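Local coordinates for protein manganese-containing pseudocatalase (Thermus thermophilus, PDB 2V8T) that probably breaks hydrogen peroxide down to water and oxygen at a pair of manganese ions, at residues Ser237-Asp240 and Tyr241-Leu244; Ala55-Pro58 and Tyr59-Ile63; Ala67-Glu70 and Leu71-Glu75. All coordinates share one frame; numbering follows the deposited sequence.

Interaction 1: residues Ser237-Asp240 and Tyr241-Leu244; sequences SPED and YRDL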
ATOM      1  N   SER A 237       5.597 -35.683  -2.986  1.00  8.43           N
ATOM      2  CA  SER A 237       5.075 -35.957  -4.326  1.00  8.69           C
ATOM      3  C   SER A 237       4.830 -37.445  -4.505  1.00 10.11           C
ATOM      4  O   SER A 237       5.668 -38.236  -4.054  1.00 11.60           O
ATOM      5  CB  SER A 237       6.102 -35.538  -5.383  1.00  8.39           C
ATOM      6  OG  SER A 237       5.679 -35.865  -6.693  1.00  9.00           O
ATOM      7  N   PRO A 238       3.797 -37.844  -5.244  1.00 10.41           N
ATOM      8  CA  PRO A 238       3.648 -39.282  -5.557  1.00 11.73           C
ATOM      9  C   PRO A 238       4.868 -39.852  -6.315  1.00 11.36           C
ATOM     10  O   PRO A 238       5.395 -40.914  -5.938  1.00 12.89           O
ATOM     11  CB  PRO A 238       2.358 -39.366  -6.355  1.00 11.71           C
ATOM     12  CG  PRO A 238       1.558 -38.129  -5.896  1.00 11.41           C
ATOM     13  CD  PRO A 238       2.621 -37.053  -5.698  1.00 10.53           C
ATOM     14  N   GLU A 239       5.281 -39.190  -7.365  1.00 11.06           N
ATOM     15  CA  GLU A 239       6.243 -39.804  -8.305  1.00 11.49           C
ATOM     16  C   GLU A 239       7.334 -38.869  -8.786  1.00 10.91           C
ATOM     17  O   GLU A 239       8.284 -39.317  -9.421  1.00 12.74           O
ATOM     18  CB  GLU A 239       5.570 -40.250  -9.614  0.50 11.97           C
ATOM     19  CG  GLU A 239       4.748 -41.497  -9.500  0.50 11.91           C
ATOM     20  CD  GLU A 239       5.506 -42.762  -9.130  0.50 12.46           C
ATOM     21  OE1 GLU A 239       6.738 -42.777  -9.140  0.50 11.27           O
ATOM     22  OE2 GLU A 239       4.798 -43.751  -8.825  0.50 13.84           O
ATOM     23  N   ASP A 240       7.209 -37.562  -8.548  1.00  9.15           N
ATOM     24  CA  ASP A 240       8.135 -36.569  -9.104  1.00  9.06           C
ATOM     25  C   ASP A 240       9.206 -36.174  -8.103  1.00  8.64           C
ATOM     26  O   ASP A 240       9.164 -36.513  -6.914  1.00  9.11           O
ATOM     27  CB  ASP A 240       7.327 -35.378  -9.582  0.80  9.39           C
ATOM     28  CG  ASP A 240       6.557 -35.714 -10.828  0.80  9.56           C
ATOM     29  OD1 ASP A 240       7.263 -35.936 -11.855  0.80 12.42           O
ATOM     30  OD2 ASP A 240       5.297 -35.621 -10.833  0.80  9.65           O
ATOM     31  N   TYR A 241      10.189 -35.464  -8.627  1.00  9.41           N
ATOM     32  CA  TYR A 241      11.231 -34.873  -7.802  1.00  9.30           C
ATOM     33  C   TYR A 241      12.068 -35.920  -7.092  1.00  9.60           C
ATOM     34  O   TYR A 241      12.379 -35.824  -5.911  1.00 10.95           O
ATOM     35  CB  TYR A 241      10.682 -33.805  -6.807  1.00  9.66           C
ATOM     36  CG  TYR A 241       9.660 -32.905  -7.440  1.00  8.81           C
ATOM     37  CD1 TYR A 241       9.881 -32.218  -8.635  1.00  9.16           C
ATOM     38  CD2 TYR A 241       8.387 -32.814  -6.907  1.00  9.47           C
ATOM     39  CE1 TYR A 241       8.893 -31.458  -9.245  1.00  8.44           C
ATOM     40  CE2 TYR A 241       7.393 -32.056  -7.512  1.00 10.11           C
ATOM     41  CZ  TYR A 241       7.644 -31.389  -8.703  1.00  8.70           C
ATOM     42  OH  TYR A 241       6.624 -30.647  -9.268  1.00  9.49           O
ATOM     43  N   ARG A 242      12.471 -36.928  -7.876  1.00 10.18           N
ATOM     44  CA  ARG A 242      13.212 -38.062  -7.382  1.00 10.70           C
ATOM     45  C   ARG A 242      14.734 -37.845  -7.335  1.00 10.46           C
ATOM     46  O   ARG A 242      15.444 -38.788  -6.903  1.00 12.16           O
ATOM     47  CB  ARG A 242      12.860 -39.312  -8.144  1.00 12.14           C
ATOM     48  CG  ARG A 242      11.415 -39.801  -7.830  1.00 13.44           C
ATOM     49  CD  ARG A 242      11.131 -41.082  -8.525  1.00 16.48           C
ATOM     50  NE  ARG A 242       9.853 -41.676  -8.121  1.00 15.98           N
ATOM     51  CZ  ARG A 242       9.620 -42.347  -6.982  1.00 15.92           C
ATOM     52  NH1 ARG A 242      10.536 -42.490  -6.063  1.00 19.78           N
ATOM     53  NH2 ARG A 242       8.423 -42.878  -6.741  1.00 17.35           N
ATOM     54  N   ASP A 243      15.229 -36.651  -7.682  1.00 10.42           N
ATOM     55  CA  ASP A 243      16.679 -36.392  -7.706  1.00 10.00           C
ATOM     56  C   ASP A 243      17.114 -35.473  -6.568  1.00  9.58           C
ATOM     57  O   ASP A 243      18.190 -34.898  -6.642  1.00 10.11           O
ATOM     58  CB  ASP A 243      17.103 -35.859  -9.052  1.00 10.74           C
ATOM     59  CG  ASP A 243      16.857 -36.836 -10.171  1.00 11.79           C
ATOM     60  OD1 ASP A 243      17.030 -38.042  -9.963  1.00 14.46           O
ATOM     61  OD2 ASP A 243      16.507 -36.393 -11.302  1.00 13.09           O
ATOM     62  N   LEU A 244      16.320 -35.387  -5.501  1.00  9.62           N
ATOM     63  CA  LEU A 244      16.708 -34.514  -4.397  1.00  9.14           C
ATOM     64  C   LEU A 244      18.042 -34.892  -3.773  1.00  8.93           C
ATOM     65  O   LEU A 244      18.758 -34.031  -3.270  1.00  9.97           O
ATOM     66  CB  LEU A 244      15.618 -34.503  -3.320  1.00  8.81           C
ATOM     67  CG  LEU A 244      14.276 -33.919  -3.760  1.00  9.16           C
ATOM     68  CD1 LEU A 244      13.205 -34.256  -2.751  1.00 10.38           C
ATOM     69  CD2 LEU A 244      14.362 -32.402  -3.967  1.00 10.03           C
TER
HETATM   70  O   HOH W   1      10.080 -35.011 -11.518  1.00 11.77           O

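Interaction 2: residues Ala55-Pro58 and Tyr59-Ile63; sequences ALKP and YYDLI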
ATOM      1  N   ALA A  55      17.425 -29.542 -17.782  1.00  9.81           N
ATOM      2  CA  ALA A  55      18.902 -29.386 -17.794  1.00  9.82           C
ATOM      3  C   ALA A  55      19.461 -29.083 -16.408  1.00  9.58           C
ATOM      4  O   ALA A  55      20.617 -29.378 -16.132  1.00 11.23           O
ATOM      5  CB  ALA A  55      19.294 -28.299 -18.779  1.00 11.76           C
ATOM      6  N   LEU A  56      18.643 -28.431 -15.565  1.00  8.71           N
ATOM      7  CA  LEU A  56      19.030 -28.096 -14.202  1.00  8.49           C
ATOM      8  C   LEU A  56      18.107 -28.824 -13.196  1.00  8.88           C
ATOM      9  O   LEU A  56      17.812 -28.316 -12.105  1.00  8.96           O
ATOM     10  CB  LEU A  56      19.028 -26.580 -13.972  1.00  8.29           C
ATOM     11  CG  LEU A  56      20.079 -25.838 -14.804  1.00  9.09           C
ATOM     12  CD1 LEU A  56      19.768 -24.352 -14.853  1.00 10.23           C
ATOM     13  CD2 LEU A  56      21.487 -26.094 -14.246  1.00 11.07           C
ATOM     14  N   LYS A  57      17.673 -30.017 -13.569  1.00  9.01           N
ATOM     15  CA  LYS A  57      16.677 -30.749 -12.786  1.00  8.97           C
ATOM     16  C   LYS A  57      16.955 -30.890 -11.313  1.00  8.95           C
ATOM     17  O   LYS A  57      16.009 -30.753 -10.531  1.00  9.52           O
ATOM     18  CB  LYS A  57      16.388 -32.120 -13.428  1.00  9.44           C
ATOM     19  CG  LYS A  57      15.268 -32.880 -12.743  1.00  9.63           C
ATOM     20  CD  LYS A  57      14.907 -34.127 -13.508  1.00 10.27           C
ATOM     21  CE  LYS A  57      13.724 -34.865 -12.945  1.00 11.24           C
ATOM     22  NZ  LYS A  57      13.901 -35.212 -11.520  1.00 11.95           N
ATOM     23  N   PRO A  58      18.174 -31.186 -10.858  1.00  9.37           N
ATOM     24  CA  PRO A  58      18.308 -31.361  -9.423  1.00 10.80           C
ATOM     25  C   PRO A  58      17.899 -30.106  -8.645  1.00  9.50           C
ATOM     26  O   PRO A  58      17.310 -30.190  -7.536  1.00 11.08           O
ATOM     27  CB  PRO A  58      19.818 -31.659  -9.286  1.00 13.68           C
ATOM     28  CG  PRO A  58      20.185 -32.315 -10.642  1.00 14.53           C
ATOM     29  CD  PRO A  58      19.400 -31.499 -11.604  1.00 11.29           C
ATOM     30  N   TYR A  59      18.200 -28.949  -9.207  1.00  8.16           N
ATOM     31  CA  TYR A  59      17.877 -27.662  -8.565  1.00  8.14           C
ATOM     32  C   TYR A  59      16.408 -27.344  -8.682  1.00  7.56           C
ATOM     33  O   TYR A  59      15.797 -26.808  -7.732  1.00  8.29           O
ATOM     34  CB  TYR A  59      18.737 -26.551  -9.222  1.00  8.35           C
ATOM     35  CG  TYR A  59      20.207 -26.873  -9.161  1.00  8.09           C
ATOM     36  CD1 TYR A  59      20.931 -26.687  -8.012  1.00  9.33           C
ATOM     37  CD2 TYR A  59      20.852 -27.433 -10.262  1.00  9.44           C
ATOM     38  CE1 TYR A  59      22.261 -27.073  -7.955  1.00 10.83           C
ATOM     39  CE2 TYR A  59      22.177 -27.829 -10.208  1.00 10.21           C
ATOM     40  CZ  TYR A  59      22.892 -27.630  -9.041  1.00 10.17           C
ATOM     41  OH  TYR A  59      24.209 -27.998  -9.018  1.00 12.67           O
ATOM     42  N   TYR A  60      15.803 -27.667  -9.812  1.00  8.10           N
ATOM     43  CA  TYR A  60      14.344 -27.529  -9.979  1.00  8.37           C
ATOM     44  C   TYR A  60      13.617 -28.415  -8.969  1.00  8.41           C
ATOM     45  O   TYR A  60      12.679 -27.954  -8.287  1.00  8.94           O
ATOM     46  CB  TYR A  60      13.961 -27.886 -11.398  1.00  8.40           C
ATOM     47  CG  TYR A  60      12.457 -27.898 -11.599  1.00  8.38           C
ATOM     48  CD1 TYR A  60      11.693 -26.748 -11.445  1.00  7.84           C
ATOM     49  CD2 TYR A  60      11.803 -29.071 -11.942  1.00  9.11           C
ATOM     50  CE1 TYR A  60      10.328 -26.774 -11.604  1.00  7.78           C
ATOM     51  CE2 TYR A  60      10.442 -29.102 -12.116  1.00  9.11           C
ATOM     52  CZ  TYR A  60       9.691 -27.956 -11.977  1.00  7.82           C
ATOM     53  OH  TYR A  60       8.330 -27.938 -12.157  1.00  8.81           O
ATOM     54  N   ASP A  61      14.018 -29.669  -8.853  1.00  8.72           N
ATOM     55  CA  ASP A  61      13.369 -30.565  -7.915  1.00  8.90           C
ATOM     56  C   ASP A  61      13.405 -29.976  -6.517  1.00  7.92           C
ATOM     57  O   ASP A  61      12.422 -30.024  -5.767  1.00  7.94           O
ATOM     58  CB  ASP A  61      14.149 -31.952  -7.794  0.70  7.41           C
ATOM     59  CG  ASP A  61      13.873 -32.927  -8.976  0.70  8.54           C
ATOM     60  OD1 ASP A  61      13.154 -32.548  -9.954  0.70  9.60           O
ATOM     61  OD2 ASP A  61      14.401 -34.067  -8.865  0.70 10.71           O
ATOM     62  N   LEU A  62      14.546 -29.411  -6.146  1.00  7.81           N
ATOM     63  CA  LEU A  62      14.716 -28.870  -4.800  1.00  7.78           C
ATOM     64  C   LEU A  62      13.710 -27.729  -4.543  1.00  7.13           C
ATOM     65  O   LEU A  62      13.020 -27.730  -3.537  1.00  7.54           O
ATOM     66  CB  LEU A  62      16.154 -28.388  -4.631  1.00  8.61           C
ATOM     67  CG  LEU A  62      16.484 -27.959  -3.254  1.00 10.04           C
ATOM     68  CD1 LEU A  62      16.407 -29.083  -2.249  1.00 13.11           C
ATOM     69  CD2 LEU A  62      17.865 -27.307  -3.231  1.00 12.06           C
ATOM     70  N   ILE A  63      13.679 -26.749  -5.454  1.00  7.22           N
ATOM     71  CA  ILE A  63      12.797 -25.593  -5.238  1.00  6.97           C
ATOM     72  C   ILE A  63      11.338 -26.011  -5.310  1.00  6.75           C
ATOM     73  O   ILE A  63      10.508 -25.575  -4.501  1.00  7.13           O
ATOM     74  CB  ILE A  63      13.156 -24.460  -6.235  0.60  7.12           C
ATOM     75  CG1 ILE A  63      14.593 -23.934  -5.986  0.60  7.21           C
ATOM     76  CG2 ILE A  63      12.128 -23.305  -6.129  0.60  8.17           C
ATOM     77  CD1 ILE A  63      15.057 -22.897  -7.051  0.60  9.36           C
TER

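Interaction 3: residues Ala67-Glu70 and Leu71-Glu75; sequences ATEE and LGHIE. With MN (manganese (II) ion), chain C; MN (manganese (II) ion), chain D.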
ATOM      1  N   ALA A  67       8.907 -25.743  -2.029  1.00  6.57           N
ATOM      2  CA  ALA A  67       7.689 -24.955  -2.135  1.00  6.47           C
ATOM      3  C   ALA A  67       6.494 -25.743  -1.573  1.00  6.47           C
ATOM      4  O   ALA A  67       5.623 -25.206  -0.887  1.00  7.26           O
ATOM      5  CB  ALA A  67       7.407 -24.592  -3.582  1.00  7.36           C
ATOM      6  N   THR A  68       6.411 -27.029  -1.952  1.00  6.83           N
ATOM      7  CA  THR A  68       5.298 -27.864  -1.507  1.00  6.71           C
ATOM      8  C   THR A  68       5.290 -28.015   0.008  1.00  6.60           C
ATOM      9  O   THR A  68       4.251 -27.976   0.648  1.00  7.14           O
ATOM     10  CB  THR A  68       5.339 -29.220  -2.213  1.00  7.20           C
ATOM     11  OG1 THR A  68       5.453 -28.991  -3.608  1.00  7.47           O
ATOM     12  CG2 THR A  68       4.085 -30.021  -1.934  1.00  7.92           C
ATOM     13  N   GLU A  69       6.485 -28.231   0.604  1.00  6.54           N
ATOM     14  CA  GLU A  69       6.547 -28.311   2.052  1.00  6.50           C
ATOM     15  C   GLU A  69       6.008 -27.005   2.693  1.00  6.34           C
ATOM     16  O   GLU A  69       5.305 -27.043   3.708  1.00  6.53           O
ATOM     17  CB  GLU A  69       7.977 -28.584   2.559  1.00  6.62           C
ATOM     18  CG  GLU A  69       7.950 -28.707   4.070  1.00  6.95           C
ATOM     19  CD  GLU A  69       9.222 -29.145   4.770  1.00  6.53           C
ATOM     20  OE1 GLU A  69      10.259 -29.409   4.107  1.00  7.15           O
ATOM     21  OE2 GLU A  69       9.166 -29.183   6.035  1.00  7.64           O
ATOM     22  N   GLU A  70       6.369 -25.845   2.115  1.00  6.31           N
ATOM     23  CA  GLU A  70       5.937 -24.586   2.728  1.00  6.21           C
ATOM     24  C   GLU A  70       4.430 -24.427   2.713  1.00  6.42           C
ATOM     25  O   GLU A  70       3.886 -23.698   3.580  1.00  6.52           O
ATOM     26  CB  GLU A  70       6.605 -23.381   2.049  1.00  6.52           C
ATOM     27  CG  GLU A  70       8.126 -23.357   1.988  1.00  6.80           C
ATOM     28  CD  GLU A  70       8.890 -23.280   3.310  1.00  7.50           C
ATOM     29  OE1 GLU A  70       8.322 -23.551   4.333  1.00 11.33           O
ATOM     30  OE2 GLU A  70      10.115 -23.041   3.251  1.00  8.94           O
ATOM     31  N   LEU A  71       3.694 -25.091   1.825  1.00  6.38           N
ATOM     32  CA  LEU A  71       2.224 -25.074   1.908  1.00  6.69           C
ATOM     33  C   LEU A  71       1.761 -25.580   3.263  1.00  6.72           C
ATOM     34  O   LEU A  71       0.821 -25.054   3.871  1.00  7.50           O
ATOM     35  CB  LEU A  71       1.595 -25.939   0.792  1.00  7.10           C
ATOM     36  CG  LEU A  71       1.666 -25.378  -0.615  1.00  7.28           C
ATOM     37  CD1 LEU A  71       1.338 -26.481  -1.634  1.00  8.38           C
ATOM     38  CD2 LEU A  71       0.707 -24.216  -0.779  1.00  8.24           C
ATOM     39  N   GLY A  72       2.348 -26.689   3.722  1.00  6.72           N
ATOM     40  CA  GLY A  72       2.001 -27.210   5.011  1.00  7.27           C
ATOM     41  C   GLY A  72       2.450 -26.341   6.146  1.00  6.70           C
ATOM     42  O   GLY A  72       1.927 -26.434   7.273  1.00  7.13           O
ATOM     43  N   HIS A  73       3.443 -25.473   5.913  1.00  7.02           N
ATOM     44  CA  HIS A  73       3.859 -24.546   6.957  1.00  6.98           C
ATOM     45  C   HIS A  73       2.901 -23.375   7.108  1.00  6.60           C
ATOM     46  O   HIS A  73       2.642 -22.968   8.246  1.00  7.36           O
ATOM     47  CB  HIS A  73       5.281 -24.073   6.745  1.00  6.75           C
ATOM     48  CG  HIS A  73       6.285 -25.139   6.830  1.00  7.05           C
ATOM     49  ND1 HIS A  73       7.639 -24.861   6.774  1.00  7.59           N
ATOM     50  CD2 HIS A  73       6.126 -26.497   6.971  1.00  8.50           C
ATOM     51  CE1 HIS A  73       8.250 -26.041   6.854  1.00  8.08           C
ATOM     52  NE2 HIS A  73       7.368 -27.044   6.978  1.00  8.64           N
ATOM     53  N   ILE A  74       2.364 -22.805   6.023  1.00  6.67           N
ATOM     54  CA  ILE A  74       1.319 -21.801   6.232  1.00  6.59           C
ATOM     55  C   ILE A  74       0.169 -22.431   6.990  1.00  6.60           C
ATOM     56  O   ILE A  74      -0.451 -21.806   7.859  1.00  6.84           O
ATOM     57  CB  ILE A  74       0.863 -21.042   4.954  1.00  7.04           C
ATOM     58  CG1 ILE A  74       0.216 -21.900   3.892  1.00  7.21           C
ATOM     59  CG2 ILE A  74       2.016 -20.226   4.384  1.00  8.42           C
ATOM     60  CD1 ILE A  74      -0.606 -21.083   2.871  1.00  7.80           C
ATOM     61  N   GLU A  75      -0.154 -23.693   6.668  1.00  6.38           N
ATOM     62  CA  GLU A  75      -1.232 -24.411   7.358  1.00  6.47           C
ATOM     63  C   GLU A  75      -0.937 -24.534   8.852  1.00  6.48           C
ATOM     64  O   GLU A  75      -1.795 -24.311   9.701  1.00  6.84           O
ATOM     65  CB  GLU A  75      -1.382 -25.783   6.679  1.00  7.05           C
ATOM     66  CG  GLU A  75      -2.507 -26.593   7.253  1.00  7.51           C
ATOM     67  CD  GLU A  75      -2.596 -28.013   6.683  1.00  8.19           C
ATOM     68  OE1 GLU A  75      -1.568 -28.488   6.070  1.00  8.96           O
ATOM     69  OE2 GLU A  75      -3.668 -28.627   6.875  1.00  8.91           O
TER
HETATM   70 MN    MN C1303       8.670 -22.950   6.360  1.00  7.51          MN
HETATM   71 MN    MN D1304      11.574 -22.893   4.780  1.00  7.11          MN
HETATM   72  O   HOH W   2       9.909 -21.615   5.369  0.25  7.17           O
HETATM   73  O   HOH W   3       9.686 -22.905   8.349  0.25 11.64           O

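Interaction 1: residues Ser237-Asp240 and Tyr241-Leu244
The start of the long loop after strand 232-235 begins with an ST motif, followed by a short-range salt bridge between E239 and R242. The bridge belongs to one of two conformers of E239 and so is probably not permanent. In that conformer R242 NH2 lies 2.9 Å from E239 OE1, with an N-H...O angle of 160°. The two side chains run alongside each other and point the same way, yet their flat ends are twisted by 49°: the oxygen sits near the guanidinium plane, at its edge, while the nitrogen comes to OE1 from above the carboxylate plane. A bend of E239 at chi2 brings its carboxylate round to the arginine. R242 NE adds a weak bond to the backbone E239 O at 3.1 Å, so the arginine touches both the carbonyl and the carboxylate of E239, the first only weakly. Such reach suits arginine, whose extended chain carries several N-H groups, at a solvent-facing place.

The ST motif lies just before. S237 OG, anti to its own nitrogen (chi1 176°), accepts from D240 N at 2.9 Å and more weakly from E239 N; it also bonds R4 O of the second subunit. P238, with its preset phi, suits the turn that follows the serine.

D240 then lays its CB over one face of the Y241 ring, a CH-pi contact 3.8 Å from the ring centre and nearly on the normal. In the conformer described, one of two for D240, a water joins the pair, donating to D240 OD1 and accepting from Y241 N at 2.9 Å. Y241 has a positive phi, unusual for a residue other than glycine, and its hydroxyl bonds D6 of the second subunit, whose backbone nitrogen is also held by D240 OD2. S237 is predicted to contribute to a calcium site, and Y241 packs on D61, predicted for the same ion.

Interaction 2: residues Ala55-Pro58 and Tyr59-Ile63
K57 and D61, one helical turn apart, form a salt bridge in which, for one of two D61 conformers, K57 NZ stands 2.9 Å from D61 OD2 and makes a weaker bond to OD1. The lysine leaves the helix with CG anti to the backbone N (chi1 -175°) and runs straight until a bend at chi4 (-55°) turns the ammonium onto the carboxylate, meeting OD2 on its syn lone pair. A long, flexible chain suits this place, since its CB points away from the aspartate. D243 is a second anionic partner of NZ, and an alanine here would probably leave D61 and D243 close together without the positive charge that joins them.

On another side of the helix, Y59 sets CG anti to its carbonyl carbon (chi1 -55°), which brings the ring edge to L56 O and CD2 to 4.2 Å from L56 CB; its hydroxyl bonds S198. P58 fits the first turn because the N-H it lacks would have no i-4 acceptor within the helix. L56 is the N-cap residue, and its carbonyl accepts from Y60 N at 3.1 Å. The arrangement is that of an alpha-helical N-terminus, stapled by an i to i+4 lysine-aspartate pair.

Interaction 3: residues Ala67-Glu70 and Leu71-Glu75
The dimanganese site is built partly on this helical turn, where E70 and H73 reach the same metal from positions i and i+3. E70 OE1 binds the manganese of chain C at 2.1 Å while OE2 binds that of chain D at 2.1 Å, so one carboxylate bridges the pair, and water 2 bridges it again. A bend at chi2 (-64°) swings the E70 carboxylate back to the metals. H73 ND1 takes the chain C ion at 2.2 Å; its ring stands 80° from the E70 carboxylate, and the two donor atoms approach to 2.9 Å because the metal holds both.

The other ring nitrogen, H73 NE2, gives a weak bond to E69 OE2 at 2.9 Å, bent to 129°. E69, extended with CG anti to its backbone N, works as a second-shell residue: OE1 bonds H188, a ligand of the other ion, and OE2 pairs with R184. Glutamate can serve both histidines, and its carboxylate probably makes the imidazoles somewhat better metal ligands, an effect R184 would temper.

E36 of helix 36-49, E155 of helix 144-166 and H188 of helix 172-200 complete the protein ligands. L71 and T68 instead meet F2 of strand 2-4.

In the fold
Helix 57-85 carries both interaction 2, at its N-terminal end, and interaction 3, farther along, with centres 19 Å apart; interaction 1 follows much later in the chain, in the loop between strands 232-235 and 260-263. That loop returns to the start of the helix: interactions 1 and 2 touch, their centres 11 Å apart, with L244 CD2 packed 3.6 Å from D61 O. Interaction 1 stays about 17 Å, centre to centre, from interaction 3 without touching it. The helix thus has its outer end tied to the late loop, near the predicted calcium site, and its middle in the ferritin-like bundle supplying manganese ligands. All three contacts also border the second subunit.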